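Long-range contact in citrinin polyketide synthase (Monascus purpureus, PDB 5MPT), which builds the keto-aldehyde precursor of the mycotoxin citrinin from malonyl-CoA units, the part described here being its C-methylating (CMeT) domain: residues H85-M89 with F149-I153. Numbering follows the deposited sequence.
Sequences HERFM and FADCI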
loop_
_atom_site.group_PDB
_atom_site.type_symbol
_atom_site.label_atom_id
_atom_site.label_comp_id
_atom_site.label_asym_id
_atom_site.label_seq_id
_atom_site.Cartn_x
_atom_site.Cartn_y
_atom_site.Cartn_z
ATOM N N HIS A 85 5.897 12.650 15.967
ATOM C CA HIS A 85 4.918 12.979 14.951
ATOM C C HIS A 85 5.264 14.245 14.168
ATOM O O HIS A 85 4.463 14.675 13.338
ATOM C CB HIS A 85 3.527 13.115 15.565
ATOM C CG HIS A 85 2.962 11.831 16.090
ATOM N ND1 HIS A 85 3.007 10.649 15.380
ATOM C CD2 HIS A 85 2.319 11.549 17.248
ATOM C CE1 HIS A 85 2.431 9.690 16.084
ATOM N NE2 HIS A 85 2.013 10.207 17.227
ATOM N N GLU A 86 6.462 14.801 14.345
ATOM C CA GLU A 86 6.825 16.043 13.662
ATOM C C GLU A 86 6.625 15.958 12.151
ATOM O O GLU A 86 6.002 16.840 11.561
ATOM C CB GLU A 86 8.274 16.432 13.982
ATOM C CG GLU A 86 8.719 17.751 13.340
ATOM C CD GLU A 86 7.977 18.943 13.888
ATOM O OE1 GLU A 86 7.322 18.798 14.945
ATOM O OE2 GLU A 86 8.045 20.025 13.258
ATOM N N ARG A 87 7.197 14.940 11.491
ATOM C CA ARG A 87 7.080 14.856 10.038
ATOM C C ARG A 87 5.623 14.693 9.613
ATOM O O ARG A 87 5.159 15.338 8.662
ATOM C CB ARG A 87 7.948 13.703 9.522
ATOM C CG ARG A 87 9.455 13.984 9.690
ATOM C CD ARG A 87 10.306 12.752 9.403
ATOM N NE ARG A 87 10.121 11.762 10.452
ATOM C CZ ARG A 87 10.688 10.567 10.468
ATOM N NH1 ARG A 87 11.495 10.194 9.477
ATOM N NH2 ARG A 87 10.451 9.742 11.478
ATOM N N PHE A 88 4.898 13.804 10.294
ATOM C CA PHE A 88 3.461 13.647 10.070
ATOM C C PHE A 88 2.710 14.966 10.234
ATOM O O PHE A 88 1.888 15.342 9.385
ATOM C CB PHE A 88 2.944 12.590 11.044
ATOM C CG PHE A 88 1.482 12.288 10.932
ATOM C CD1 PHE A 88 0.881 12.060 9.715
ATOM C CD2 PHE A 88 0.711 12.197 12.080
ATOM C CE1 PHE A 88 -0.456 11.753 9.647
ATOM C CE2 PHE A 88 -0.606 11.887 12.015
ATOM C CZ PHE A 88 -1.196 11.648 10.782
ATOM N N MET A 89 2.964 15.691 11.328
ATOM C CA MET A 89 2.161 16.878 11.541
ATOM C C MET A 89 2.478 17.958 10.526
ATOM O O MET A 89 1.605 18.767 10.207
ATOM C CB MET A 89 2.329 17.393 12.971
ATOM C CG MET A 89 1.678 16.441 13.975
ATOM S SD MET A 89 -0.089 16.243 13.735
ATOM C CE MET A 89 -0.660 17.934 13.967
ATOM N N PHE A 149 -8.134 11.476 16.714
ATOM C CA PHE A 149 -6.891 12.017 16.173
ATOM C C PHE A 149 -6.129 12.829 17.206
ATOM O O PHE A 149 -4.905 12.703 17.317
ATOM C CB PHE A 149 -7.178 12.871 14.941
ATOM C CG PHE A 149 -5.954 13.216 14.163
ATOM C CD1 PHE A 149 -5.342 12.258 13.383
ATOM C CD2 PHE A 149 -5.421 14.485 14.184
ATOM C CE1 PHE A 149 -4.208 12.544 12.672
ATOM C CE2 PHE A 149 -4.277 14.785 13.467
ATOM C CZ PHE A 149 -3.689 13.802 12.683
ATOM N N ALA A 150 -6.821 13.681 17.963
ATOM C CA ALA A 150 -6.144 14.439 19.008
ATOM C C ALA A 150 -5.546 13.499 20.044
ATOM O O ALA A 150 -4.386 13.667 20.465
ATOM C CB ALA A 150 -7.117 15.441 19.646
ATOM N N ASP A 151 -6.302 12.478 20.455
ATOM C CA ASP A 151 -5.751 11.521 21.412
ATOM C C ASP A 151 -4.512 10.815 20.864
ATOM O O ASP A 151 -3.553 10.578 21.614
ATOM C CB ASP A 151 -6.814 10.505 21.823
ATOM C CG ASP A 151 -7.789 11.069 22.815
ATOM O OD1 ASP A 151 -7.593 12.245 23.199
ATOM O OD2 ASP A 151 -8.724 10.347 23.217
ATOM N N CYS A 152 -4.508 10.454 19.568
ATOM C CA CYS A 152 -3.355 9.764 18.988
ATOM C C CYS A 152 -2.130 10.666 18.922
ATOM O O CYS A 152 -1.039 10.265 19.333
ATOM C CB CYS A 152 -3.675 9.227 17.579
ATOM S SG CYS A 152 -4.750 7.818 17.593
ATOM N N ILE A 153 -2.268 11.885 18.397
ATOM C CA ILE A 153 -1.054 12.657 18.201
ATOM C C ILE A 153 -0.455 13.111 19.520
ATOM O O ILE A 153 0.736 13.410 19.550
ATOM C CB ILE A 153 -1.250 13.861 17.276
ATOM C CG1 ILE A 153 -2.253 14.860 17.810
ATOM C CG2 ILE A 153 -1.738 13.369 15.840
ATOM C CD1 ILE A 153 -2.423 16.090 16.902
HETATM O O HOH W 1 0.673 8.288 18.819
#
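Phe-88 and Phe-149 reach across to each other until their rims touch, neither covering the other's face. Their centroids are 5.8 Å apart and the planes are turned by 64°; Phe-88 CZ lies 3.7 Å from Phe-149 CE1, close to the plane of the Phe-149 ring. In both residues CG is anti to the backbone N (chi1 -179° in Phe-88, -168° in Phe-149), which brings the Phe-88 ring up to helix 149-154 and lets the end of the Phe-149 ring come round to meet it.

The remaining apolar packing centres on Ile-153. Its CG2 methyl lies off-centre over one face of the Phe-149 ring, one turn earlier in the same helix, and also touches Met-89 SD at 3.9 Å. The Met-89 chain, kinked at its last two torsions, runs roughly perpendicular to Ile-153 and brings its CE to within 3.9 Å of Ile-153 CD1. The same sulfur makes an oblique Met-aromatic contact with Phe-149, 5.5 Å from SD to the ring centroid.

Polar contact runs through His-85, the N-cap residue of helix 86-98. A water lies in the plane of its imidazole, 2.8 Å from NE2, and donates to Cys-152 O at 2.7 Å, bridging the two segments. At the ring edge, His-85 CD2 approaches Ile-153 O.

Phe-60 and Ala-59 of helix 40-62 add to the packing around Met-89 and Phe-149, and Phe-325 stacks on Phe-149. This is buried helix-helix packing away from the methyltransferase active site: it joins the start of helix 86-98, in the helix-turn-helix family region, to the short helix 149-154 through an apolar interface flanked by a water bridge.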